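Local coordinates for protein malonate decarboxylase subunit alpha (Acinetobacter baumannii ATCC 17978, PDB 6MPR) that probably serves as the acyl-carrier-protein transferase subunit of malonate decarboxylase, exchanging acetyl for malonyl on the carrier protein during malonate breakdown, at residues F164-Q169 / D220-A225; E201-D204 / E208-R211; G256-H261 / L363-T368. One frame throughout, in Å; residues are numbered along the deposited sequence.

Interaction 1: F164-Q169 / D220-A225; sequences FMADRQ and DYVVVA
Ala166 and Val222 meet through apolar carbons, chiefly the alanine CB and the valine CG1. Ala166 CB lies 3.8 Å from Val222 CG1 and 4.1 Å from Val222 CB, and both side chains point toward the other segment. CG1 of Val222 is anti to its own carbonyl carbon (chi1 -58°), which brings this branch nearest the alanine. Val222 CG2 lies 4.2 Å from Ala166 CB and also comes within 4.4 Å of Asp167 O. The touch is small and buried. Val199 from strand 194-199 and Val42 from strand 42-43 extend the apolar cluster.

The contact joins two sheets. Strand 221-224 belongs to the large parallel sheet, and strand 165-166 to a small three-stranded mixed sheet. The chain turns a corner at Phe164 in passing from strand 158-163 of the large sheet into the small one. Phe164 and Met165 both face Tyr173, which makes a classic beta bulge.

Polar bonds shape the turn that follows. Asp167 OD1 accepts from Gln169 N at 2.9 Å, an Asx turn. The N-H comes from above the carboxylate plane, 61° out of it, and the bond is bent, with an angle of 134° at the hydrogen. Asp167 OD2 accepts from Asn171 ND2, so both carboxylate oxygens help to hold the turn. A salt bridge runs from Arg168 NE to Asp204 OD1, in the loop after strand 201-202.

Interaction 2: E201-D204 / E208-R211; sequences ELVD and ELPR
Val203 packs against Glu208 and Leu209 where the chain folds back after strand 201-202. That strand is an outer member of the small mixed sheet, and the returning segment 208-211 has no regular strand pairing with it. The contact is therefore made by side chains and one water.

Val203 uses both methyls. CG1 touches the carboxylate end of Glu208, 3.4 Å from Glu208 OE1 and 3.5 Å from Glu208 CD. CG2 turns to the leucine and lies 3.8 Å from Leu209 CD2. One methyl thus meets a carboxylate group and the other an apolar branch end. Glu208 reaches the valine with CG anti to the backbone N (chi1 -164°) and the chain extended beyond, so its methylenes run past Val203 as well. Glu208 CB is 4.0 Å from Val203 CG2.

Around this first shell, Met165 of strand 165-166 touches both Val203 and Leu209 and joins the apolar group. The backbone of Val203 is hydrogen-bonded to Ala166, which fixes the valine beside that strand. Further along, Arg211 forms salt bridges with Asp213 and Asp343 and packs on Phe190 of the second subunit. This end of the segment therefore reaches the dimer interface.

The polar end of Glu208 is tied back to the first segment by water. A single water molecule accepts from Asp204 N at 2.8 Å and donates to Glu208 OE1, also at 2.8 Å.

Interaction 3: G256-H261 / L363-T368; sequences GIYEKH and LFIGAT
Tyr258 brings ring atom CE1 against the two methyls of Leu363. Its CE1 atom is 3.8 Å from both Leu363 CD1 and Leu363 CD2, so both methyls of the fork reach this ring atom from the same side, at equal distance. The two side chains cross at about a right angle. CD1 meets the ring obliquely. The same methyl also touches Ile257 CG2 at 3.8 Å, and Leu363 CD1 is thus shared by two successive helix residues.

The phenol oxygen reaches further along the strand. Tyr258 OH lies 3.4 Å from Ile365 CG2 and 4.1 Å from Leu363 CD2. Tyr258 CG is anti to its own carbonyl carbon (chi1 -65°), and the ring extends from the helix far enough to pass Leu363 and arrive at Ile365. Leu363 and Ile365 point to the helix, whereas Phe364 between them points away, as expected for alternation along a strand.

This is helix-on-sheet packing in an alpha/beta arrangement. Helix 256-261 runs nearly antiparallel to strand 363-366, at 170°, with their axes 11.3 Å apart. The strand is an inner member of the mixed sheet, between strands 265-268 and 429-433. The helix has a wider pi-type turn at 256-259, where Ile257 and Tyr258 lie. Leu266 and Val431 on the flanking strands, with Ile277 of helix 272-287, continue the apolar layer.

The contact across the segments is apolar, but the buried hydroxyl is satisfied by His268, whose NE2 is hydrogen-bonded to Tyr258 OH. The tyrosine therefore puts its ring into the hydrophobic layer while its polar tip bonds to the strand next to 363-366, which should limit movement of the ring.

Overall arrangement
Interactions 1 and 2 form one neighbourhood, with centres 9 Å apart. Strands 165-166 and 201-202 are neighbours in the small mixed sheet, and Phe164 O is 3.1 Å from Glu201 N, a probable hydrogen bond. Interaction 2 adds the returning chain, and Leu209 CD2 packs on Met165 CG at 3.4 Å. Interaction 3 lies across the chain's centre, about 43 Å from each of the others between centres, where helix 244-261 packs on a separate mixed sheet. Its nearest atoms are about 25 Å from interaction 1 and 24 Å from interaction 2. The three contacts thus lie in two separate regions of the subunit.

Interaction 1: F164-Q169 / D220-A225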
ATOM      1  N   PHE A 164      17.855  11.132 -14.147  1.00 12.69           N
ATOM      2  CA  PHE A 164      18.239  12.105 -15.167  1.00 13.91           C
ATOM      3  C   PHE A 164      19.582  12.740 -14.846  1.00 17.05           C
ATOM      4  O   PHE A 164      20.441  12.877 -15.725  1.00 13.85           O
ATOM      5  CB  PHE A 164      17.179  13.202 -15.288  1.00  9.78           C
ATOM      6  CG  PHE A 164      15.963  12.786 -16.056  1.00 17.17           C
ATOM      7  CD1 PHE A 164      15.998  12.703 -17.443  1.00 24.41           C
ATOM      8  CD2 PHE A 164      14.774  12.498 -15.398  1.00 12.48           C
ATOM      9  CE1 PHE A 164      14.870  12.327 -18.158  1.00 22.87           C
ATOM     10  CE2 PHE A 164      13.652  12.109 -16.108  1.00 13.81           C
ATOM     11  CZ  PHE A 164      13.692  12.038 -17.484  1.00 22.17           C
ATOM     12  N   MET A 165      19.773  13.157 -13.597  1.00 11.64           N
ATOM     13  CA  MET A 165      20.919  13.994 -13.267  1.00 14.10           C
ATOM     14  C   MET A 165      21.374  13.700 -11.847  1.00 15.24           C
ATOM     15  O   MET A 165      20.559  13.387 -10.973  1.00 14.65           O
ATOM     16  CB  MET A 165      20.550  15.479 -13.439  1.00 17.51           C
ATOM     17  CG  MET A 165      21.684  16.446 -13.273  1.00 21.18           C
ATOM     18  SD  MET A 165      21.109  18.146 -13.523  1.00 21.32           S
ATOM     19  CE  MET A 165      21.400  18.332 -15.286  1.00 19.31           C
ATOM     20  N   ALA A 166      22.683  13.756 -11.634  1.00 15.03           N
ATOM     21  CA  ALA A 166      23.249  13.700 -10.295  1.00 13.04           C
ATOM     22  C   ALA A 166      24.258  14.823 -10.138  1.00 13.65           C
ATOM     23  O   ALA A 166      24.883  15.257 -11.109  1.00 12.54           O
ATOM     24  CB  ALA A 166      23.941  12.366 -10.002  1.00 10.69           C
ATOM     25  N   ASP A 167      24.408  15.292  -8.904  1.00 13.91           N
ATOM     26  CA  ASP A 167      25.544  16.137  -8.579  1.00 12.38           C
ATOM     27  C   ASP A 167      26.666  15.233  -8.060  1.00 16.96           C
ATOM     28  O   ASP A 167      26.523  14.011  -8.014  1.00 15.14           O
ATOM     29  CB  ASP A 167      25.141  17.226  -7.587  1.00 12.62           C
ATOM     30  CG  ASP A 167      24.816  16.689  -6.197  1.00 22.61           C
ATOM     31  OD1 ASP A 167      25.070  15.504  -5.893  1.00 18.92           O
ATOM     32  OD2 ASP A 167      24.292  17.481  -5.393  1.00 18.06           O
ATOM     33  N   ARG A 168      27.779  15.829  -7.637  1.00 18.76           N
ATOM     34  CA  ARG A 168      28.923  15.018  -7.233  1.00 18.57           C
ATOM     35  C   ARG A 168      28.824  14.511  -5.799  1.00 23.10           C
ATOM     36  O   ARG A 168      29.725  13.796  -5.341  1.00 26.01           O
ATOM     37  CB  ARG A 168      30.221  15.797  -7.441  1.00 21.56           C
ATOM     38  CG  ARG A 168      30.482  16.081  -8.906  1.00 21.66           C
ATOM     39  CD  ARG A 168      31.850  16.691  -9.114  1.00 21.23           C
ATOM     40  NE  ARG A 168      32.156  16.823 -10.528  1.00 24.89           N
ATOM     41  CZ  ARG A 168      32.781  15.893 -11.245  1.00 26.23           C
ATOM     42  NH1 ARG A 168      33.152  14.751 -10.671  1.00 19.16           N
ATOM     43  NH2 ARG A 168      33.020  16.100 -12.533  1.00 32.77           N
ATOM     44  N   GLN A 169      27.752  14.842  -5.092  1.00 21.28           N
ATOM     45  CA  GLN A 169      27.482  14.237  -3.797  1.00 20.62           C
ATOM     46  C   GLN A 169      26.604  12.997  -3.903  1.00 16.16           C
ATOM     47  O   GLN A 169      26.525  12.229  -2.939  1.00 16.74           O
ATOM     48  CB  GLN A 169      26.814  15.254  -2.870  1.00 20.81           C
ATOM     49  CG  GLN A 169      27.768  16.280  -2.297  1.00 32.05           C
ATOM     50  CD  GLN A 169      28.706  15.662  -1.288  1.00 43.47           C
ATOM     51  OE1 GLN A 169      28.304  15.354  -0.168  1.00 53.04           O
ATOM     52  NE2 GLN A 169      29.959  15.453  -1.685  1.00 47.52           N
ATOM     53  N   ASP A 220      25.284   5.470  -2.831  1.00 11.69           N
ATOM     54  CA  ASP A 220      26.719   5.269  -2.638  1.00 11.58           C
ATOM     55  C   ASP A 220      27.547   5.692  -3.848  1.00 16.36           C
ATOM     56  O   ASP A 220      28.626   6.281  -3.680  1.00 15.02           O
ATOM     57  CB  ASP A 220      26.985   3.809  -2.276  1.00 14.57           C
ATOM     58  CG  ASP A 220      26.281   3.426  -1.009  1.00 17.07           C
ATOM     59  OD1 ASP A 220      26.644   3.975   0.060  1.00 18.55           O
ATOM     60  OD2 ASP A 220      25.318   2.634  -1.091  1.00 14.56           O
ATOM     61  N   TYR A 221      27.063   5.440  -5.065  1.00 14.03           N
ATOM     62  CA  TYR A 221      27.809   5.820  -6.256  1.00 18.05           C
ATOM     63  C   TYR A 221      26.870   6.251  -7.368  1.00 12.37           C
ATOM     64  O   TYR A 221      25.735   5.773  -7.465  1.00 14.18           O
ATOM     65  CB  TYR A 221      28.667   4.679  -6.793  1.00 10.77           C
ATOM     66  CG  TYR A 221      29.756   4.233  -5.855  1.00 12.59           C
ATOM     67  CD1 TYR A 221      30.975   4.903  -5.792  1.00 11.71           C
ATOM     68  CD2 TYR A 221      29.558   3.138  -5.042  1.00 18.43           C
ATOM     69  CE1 TYR A 221      31.986   4.476  -4.912  1.00 13.39           C
ATOM     70  CE2 TYR A 221      30.539   2.706  -4.176  1.00 18.77           C
ATOM     71  CZ  TYR A 221      31.746   3.377  -4.108  1.00 18.85           C
ATOM     72  OH  TYR A 221      32.706   2.906  -3.238  1.00 17.60           O
ATOM     73  N   VAL A 222      27.371   7.146  -8.226  1.00 12.65           N
ATOM     74  CA  VAL A 222      26.689   7.494  -9.465  1.00 12.23           C
ATOM     75  C   VAL A 222      27.649   7.222 -10.620  1.00 13.03           C
ATOM     76  O   VAL A 222      28.869   7.192 -10.449  1.00 15.80           O
ATOM     77  CB  VAL A 222      26.194   8.960  -9.497  1.00 14.63           C
ATOM     78  CG1 VAL A 222      25.243   9.239  -8.336  1.00 12.14           C
ATOM     79  CG2 VAL A 222      27.372   9.935  -9.497  1.00 11.28           C
ATOM     80  N   VAL A 223      27.078   6.995 -11.803  1.00 13.76           N
ATOM     81  CA  VAL A 223      27.858   6.810 -13.023  1.00 13.54           C
ATOM     82  C   VAL A 223      27.082   7.449 -14.164  1.00 12.69           C
ATOM     83  O   VAL A 223      25.865   7.293 -14.252  1.00 13.86           O
ATOM     84  CB  VAL A 223      28.141   5.316 -13.304  1.00 12.12           C
ATOM     85  CG1 VAL A 223      26.835   4.531 -13.560  1.00 11.57           C
ATOM     86  CG2 VAL A 223      29.086   5.160 -14.486  1.00 12.94           C
ATOM     87  N   VAL A 224      27.778   8.205 -15.015  1.00 12.04           N
ATOM     88  CA  VAL A 224      27.160   8.760 -16.214  1.00 15.93           C
ATOM     89  C   VAL A 224      26.988   7.633 -17.226  1.00 13.74           C
ATOM     90  O   VAL A 224      27.959   6.957 -17.590  1.00 15.56           O
ATOM     91  CB  VAL A 224      28.007   9.906 -16.788  1.00 16.39           C
ATOM     92  CG1 VAL A 224      27.381  10.448 -18.080  1.00 16.38           C
ATOM     93  CG2 VAL A 224      28.149  11.014 -15.772  1.00 13.42           C
ATOM     94  N   ALA A 225      25.753   7.413 -17.673  1.00 13.45           N
ATOM     95  CA  ALA A 225      25.493   6.316 -18.597  1.00 11.92           C
ATOM     96  C   ALA A 225      26.133   6.599 -19.953  1.00 15.26           C
ATOM     97  O   ALA A 225      26.355   7.754 -20.326  1.00 18.67           O
ATOM     98  CB  ALA A 225      23.990   6.107 -18.766  1.00 14.39           C
TER

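Interaction 2: E201-D204 / E208-R211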
ATOM      1  N   GLU A 201      23.223  12.797 -16.993  1.00 14.73           N
ATOM      2  CA  GLU A 201      24.103  13.957 -16.891  1.00 16.60           C
ATOM      3  C   GLU A 201      24.649  14.088 -15.475  1.00 17.80           C
ATOM      4  O   GLU A 201      23.935  13.850 -14.497  1.00 14.58           O
ATOM      5  CB  GLU A 201      23.348  15.247 -17.202  1.00 16.14           C
ATOM      6  CG  GLU A 201      23.132  15.571 -18.634  1.00 34.88           C
ATOM      7  CD  GLU A 201      22.426  16.901 -18.746  1.00 41.72           C
ATOM      8  OE1 GLU A 201      21.193  16.930 -18.554  1.00 30.66           O
ATOM      9  OE2 GLU A 201      23.112  17.921 -18.961  1.00 48.56           O
ATOM     10  N   LEU A 202      25.896  14.537 -15.369  1.00 16.81           N
ATOM     11  CA  LEU A 202      26.510  14.871 -14.090  1.00 16.15           C
ATOM     12  C   LEU A 202      26.721  16.378 -13.999  1.00 19.73           C
ATOM     13  O   LEU A 202      27.256  16.984 -14.934  1.00 19.51           O
ATOM     14  CB  LEU A 202      27.857  14.157 -13.933  1.00 17.85           C
ATOM     15  CG  LEU A 202      28.631  14.359 -12.632  1.00 17.14           C
ATOM     16  CD1 LEU A 202      27.951  13.628 -11.491  1.00 16.50           C
ATOM     17  CD2 LEU A 202      30.069  13.876 -12.803  1.00 22.34           C
ATOM     18  N   VAL A 203      26.306  16.976 -12.877  1.00 19.10           N
ATOM     19  CA  VAL A 203      26.603  18.370 -12.565  1.00 15.41           C
ATOM     20  C   VAL A 203      27.460  18.423 -11.299  1.00 17.09           C
ATOM     21  O   VAL A 203      27.648  17.424 -10.605  1.00 16.53           O
ATOM     22  CB  VAL A 203      25.329  19.226 -12.400  1.00 16.34           C
ATOM     23  CG1 VAL A 203      24.514  19.209 -13.668  1.00 20.02           C
ATOM     24  CG2 VAL A 203      24.517  18.739 -11.235  1.00 13.65           C
ATOM     25  N   ASP A 204      28.010  19.611 -11.016  1.00 16.36           N
ATOM     26  CA  ASP A 204      28.894  19.741  -9.860  1.00 20.91           C
ATOM     27  C   ASP A 204      28.122  19.939  -8.561  1.00 29.75           C
ATOM     28  O   ASP A 204      28.459  19.324  -7.543  1.00 34.51           O
ATOM     29  CB  ASP A 204      29.875  20.898 -10.060  1.00 20.92           C
ATOM     30  CG  ASP A 204      30.765  20.705 -11.262  1.00 22.52           C
ATOM     31  OD1 ASP A 204      31.095  19.546 -11.570  1.00 24.97           O
ATOM     32  OD2 ASP A 204      31.140  21.713 -11.901  1.00 23.13           O
ATOM     33  N   GLU A 208      22.267  22.955  -9.218  1.00 15.08           N
ATOM     34  CA  GLU A 208      21.907  22.844 -10.631  1.00 14.32           C
ATOM     35  C   GLU A 208      20.799  21.829 -10.884  1.00 13.46           C
ATOM     36  O   GLU A 208      20.199  21.847 -11.962  1.00 17.51           O
ATOM     37  CB  GLU A 208      23.117  22.483 -11.503  1.00 17.55           C
ATOM     38  CG  GLU A 208      22.845  22.748 -13.001  1.00 23.64           C
ATOM     39  CD  GLU A 208      24.058  22.630 -13.912  1.00 21.24           C
ATOM     40  OE1 GLU A 208      25.197  22.511 -13.406  1.00 18.23           O
ATOM     41  OE2 GLU A 208      23.860  22.674 -15.148  1.00 20.00           O
ATOM     42  N   LEU A 209      20.526  20.931  -9.936  1.00 15.74           N
ATOM     43  CA  LEU A 209      19.474  19.954 -10.154  1.00 12.11           C
ATOM     44  C   LEU A 209      18.119  20.652 -10.149  1.00 16.98           C
ATOM     45  O   LEU A 209      17.894  21.562  -9.348  1.00 15.91           O
ATOM     46  CB  LEU A 209      19.474  18.873  -9.076  1.00 13.17           C
ATOM     47  CG  LEU A 209      20.735  18.067  -8.787  1.00 22.03           C
ATOM     48  CD1 LEU A 209      20.429  17.042  -7.695  1.00 20.97           C
ATOM     49  CD2 LEU A 209      21.201  17.362 -10.009  1.00 21.85           C
ATOM     50  N   PRO A 210      17.205  20.252 -11.023  1.00 14.11           N
ATOM     51  CA  PRO A 210      15.843  20.804 -10.949  1.00 15.90           C
ATOM     52  C   PRO A 210      15.224  20.620  -9.571  1.00 16.11           C
ATOM     53  O   PRO A 210      14.639  21.560  -9.013  1.00 14.91           O
ATOM     54  CB  PRO A 210      15.113  20.025 -12.047  1.00 17.08           C
ATOM     55  CG  PRO A 210      16.229  19.755 -13.074  1.00 16.80           C
ATOM     56  CD  PRO A 210      17.407  19.400 -12.205  1.00 15.56           C
ATOM     57  N   ARG A 211      15.396  19.436  -8.992  1.00 17.17           N
ATOM     58  CA  ARG A 211      15.088  19.178  -7.592  1.00 15.00           C
ATOM     59  C   ARG A 211      15.852  17.927  -7.186  1.00 11.20           C
ATOM     60  O   ARG A 211      16.378  17.197  -8.034  1.00 13.76           O
ATOM     61  CB  ARG A 211      13.587  18.997  -7.375  1.00 11.95           C
ATOM     62  CG  ARG A 211      13.019  17.802  -8.139  1.00 11.54           C
ATOM     63  CD  ARG A 211      11.511  17.643  -7.907  1.00 14.49           C
ATOM     64  NE  ARG A 211      11.011  16.410  -8.497  1.00 13.60           N
ATOM     65  CZ  ARG A 211      10.195  16.346  -9.540  1.00 14.18           C
ATOM     66  NH1 ARG A 211       9.759  17.469 -10.120  1.00 11.59           N
ATOM     67  NH2 ARG A 211       9.809  15.155  -9.993  1.00 10.79           N
TER
HETATM   68  O   HOH W   1      26.916  22.210 -11.264  1.00 18.22           O

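Interaction 3: G256-H261 / L363-T368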
ATOM      1  N   GLY A 256     -23.502   2.068 -18.248  1.00 17.68           N
ATOM      2  CA  GLY A 256     -23.876   0.948 -17.414  1.00 14.75           C
ATOM      3  C   GLY A 256     -23.037   0.720 -16.173  1.00 17.77           C
ATOM      4  O   GLY A 256     -23.416  -0.112 -15.347  1.00 14.37           O
ATOM      5  N   ILE A 257     -21.902   1.408 -16.032  1.00 13.52           N
ATOM      6  CA  ILE A 257     -21.058   1.252 -14.848  1.00 13.00           C
ATOM      7  C   ILE A 257     -20.751   2.601 -14.197  1.00 12.65           C
ATOM      8  O   ILE A 257     -21.073   2.822 -13.021  1.00 13.04           O
ATOM      9  CB  ILE A 257     -19.753   0.507 -15.190  1.00 12.56           C
ATOM     10  CG1 ILE A 257     -20.048  -0.818 -15.925  1.00 14.57           C
ATOM     11  CG2 ILE A 257     -18.972   0.226 -13.900  1.00 17.01           C
ATOM     12  CD1 ILE A 257     -18.794  -1.647 -16.251  1.00 15.66           C
ATOM     13  N   TYR A 258     -20.111   3.511 -14.940  1.00 12.38           N
ATOM     14  CA  TYR A 258     -19.658   4.762 -14.329  1.00 12.07           C
ATOM     15  C   TYR A 258     -20.843   5.613 -13.890  1.00 12.53           C
ATOM     16  O   TYR A 258     -20.904   6.077 -12.743  1.00 13.16           O
ATOM     17  CB  TYR A 258     -18.785   5.575 -15.292  1.00 12.08           C
ATOM     18  CG  TYR A 258     -17.455   4.958 -15.692  1.00 13.09           C
ATOM     19  CD1 TYR A 258     -17.042   3.724 -15.196  1.00 14.32           C
ATOM     20  CD2 TYR A 258     -16.610   5.631 -16.570  1.00 11.15           C
ATOM     21  CE1 TYR A 258     -15.811   3.179 -15.584  1.00 10.79           C
ATOM     22  CE2 TYR A 258     -15.395   5.100 -16.943  1.00 12.93           C
ATOM     23  CZ  TYR A 258     -15.005   3.880 -16.454  1.00 11.69           C
ATOM     24  OH  TYR A 258     -13.800   3.375 -16.858  1.00 10.46           O
ATOM     25  N   GLU A 259     -21.792   5.826 -14.799  1.00 13.04           N
ATOM     26  CA  GLU A 259     -22.995   6.573 -14.454  1.00 13.57           C
ATOM     27  C   GLU A 259     -23.829   5.819 -13.419  1.00 13.90           C
ATOM     28  O   GLU A 259     -24.301   6.406 -12.438  1.00 14.10           O
ATOM     29  CB  GLU A 259     -23.823   6.836 -15.709  1.00 14.11           C
ATOM     30  CG  GLU A 259     -25.009   7.762 -15.440  1.00 17.47           C
ATOM     31  CD  GLU A 259     -25.865   8.028 -16.664  1.00 19.52           C
ATOM     32  OE1 GLU A 259     -25.599   7.453 -17.744  1.00 24.94           O
ATOM     33  OE2 GLU A 259     -26.812   8.824 -16.539  1.00 25.89           O
ATOM     34  N   LYS A 260     -24.015   4.514 -13.629  1.00 17.99           N
ATOM     35  CA  LYS A 260     -24.906   3.726 -12.779  1.00 18.46           C
ATOM     36  C   LYS A 260     -24.498   3.801 -11.317  1.00 16.76           C
ATOM     37  O   LYS A 260     -25.350   3.919 -10.427  1.00 14.94           O
ATOM     38  CB  LYS A 260     -24.916   2.264 -13.245  1.00 14.63           C
ATOM     39  CG  LYS A 260     -25.794   1.345 -12.377  1.00 15.41           C
ATOM     40  CD  LYS A 260     -25.783  -0.090 -12.896  1.00 16.02           C
ATOM     41  CE  LYS A 260     -26.582  -1.008 -11.973  1.00 24.73           C
ATOM     42  NZ  LYS A 260     -28.050  -0.778 -12.091  1.00 32.94           N
ATOM     43  N   HIS A 261     -23.196   3.723 -11.048  1.00 13.56           N
ATOM     44  CA  HIS A 261     -22.688   3.666  -9.686  1.00 16.94           C
ATOM     45  C   HIS A 261     -22.036   4.958  -9.227  1.00 13.71           C
ATOM     46  O   HIS A 261     -21.470   4.987  -8.128  1.00 17.05           O
ATOM     47  CB  HIS A 261     -21.687   2.517  -9.555  1.00 12.91           C
ATOM     48  CG  HIS A 261     -22.242   1.196  -9.972  1.00 13.30           C
ATOM     49  ND1 HIS A 261     -23.213   0.543  -9.249  1.00 14.81           N
ATOM     50  CD2 HIS A 261     -21.973   0.409 -11.040  1.00 13.28           C
ATOM     51  CE1 HIS A 261     -23.520  -0.594  -9.851  1.00 18.04           C
ATOM     52  NE2 HIS A 261     -22.778  -0.701 -10.938  1.00 16.00           N
ATOM     53  N   LEU A 363     -12.791   2.487  -8.612  1.00  9.50           N
ATOM     54  CA  LEU A 363     -12.944   1.523  -9.690  1.00 10.23           C
ATOM     55  C   LEU A 363     -11.606   1.239 -10.365  1.00 12.26           C
ATOM     56  O   LEU A 363     -10.771   2.139 -10.530  1.00  8.74           O
ATOM     57  CB  LEU A 363     -13.964   2.030 -10.726  1.00 12.23           C
ATOM     58  CG  LEU A 363     -14.216   1.182 -11.993  1.00  9.34           C
ATOM     59  CD1 LEU A 363     -15.693   1.239 -12.358  1.00 10.53           C
ATOM     60  CD2 LEU A 363     -13.360   1.665 -13.155  1.00  9.28           C
ATOM     61  N   PHE A 364     -11.416  -0.026 -10.735  1.00 12.06           N
ATOM     62  CA  PHE A 364     -10.436  -0.444 -11.719  1.00  8.28           C
ATOM     63  C   PHE A 364     -11.164  -1.090 -12.892  1.00 10.52           C
ATOM     64  O   PHE A 364     -12.165  -1.790 -12.708  1.00 10.80           O
ATOM     65  CB  PHE A 364      -9.420  -1.452 -11.121  1.00  8.03           C
ATOM     66  CG  PHE A 364      -8.581  -2.145 -12.156  1.00 13.28           C
ATOM     67  CD1 PHE A 364      -7.595  -1.457 -12.839  1.00 11.77           C
ATOM     68  CD2 PHE A 364      -8.777  -3.486 -12.441  1.00 12.61           C
ATOM     69  CE1 PHE A 364      -6.817  -2.082 -13.783  1.00 13.57           C
ATOM     70  CE2 PHE A 364      -8.018  -4.118 -13.401  1.00 17.77           C
ATOM     71  CZ  PHE A 364      -7.025  -3.422 -14.066  1.00 17.16           C
ATOM     72  N   ILE A 365     -10.670  -0.843 -14.101  1.00 10.76           N
ATOM     73  CA  ILE A 365     -11.190  -1.491 -15.303  1.00  9.13           C
ATOM     74  C   ILE A 365     -10.008  -1.835 -16.200  1.00  9.09           C
ATOM     75  O   ILE A 365      -9.136  -0.997 -16.437  1.00 11.02           O
ATOM     76  CB  ILE A 365     -12.230  -0.596 -16.027  1.00  9.55           C
ATOM     77  CG1 ILE A 365     -12.765  -1.261 -17.303  1.00 11.89           C
ATOM     78  CG2 ILE A 365     -11.637   0.783 -16.329  1.00 11.85           C
ATOM     79  CD1 ILE A 365     -14.118  -0.677 -17.736  1.00 11.85           C
ATOM     80  N   GLY A 366      -9.957  -3.070 -16.674  1.00 13.26           N
ATOM     81  CA  GLY A 366      -8.900  -3.478 -17.571  1.00 12.11           C
ATOM     82  C   GLY A 366      -9.291  -4.757 -18.273  1.00 20.28           C
ATOM     83  O   GLY A 366     -10.422  -5.232 -18.154  1.00 12.91           O
ATOM     84  N   ALA A 367      -8.339  -5.322 -19.001  1.00 15.39           N
ATOM     85  CA  ALA A 367      -8.629  -6.501 -19.796  1.00 14.01           C
ATOM     86  C   ALA A 367      -7.700  -7.641 -19.407  1.00 17.20           C
ATOM     87  O   ALA A 367      -6.833  -7.514 -18.545  1.00 18.59           O
ATOM     88  CB  ALA A 367      -8.518  -6.210 -21.288  1.00 16.38           C
ATOM     89  N   THR A 368      -7.885  -8.764 -20.086  1.00 23.89           N
ATOM     90  CA  THR A 368      -7.161  -9.989 -19.783  1.00 22.20           C
ATOM     91  C   THR A 368      -7.211 -10.874 -21.016  1.00 19.40           C
ATOM     92  O   THR A 368      -7.990 -10.625 -21.941  1.00 26.35           O
ATOM     93  CB  THR A 368      -7.778 -10.687 -18.587  1.00 29.93           C
ATOM     94  OG1 THR A 368      -7.052 -11.878 -18.308  1.00 25.98           O
ATOM     95  CG2 THR A 368      -9.198 -11.060 -18.898  1.00 31.23           C
TER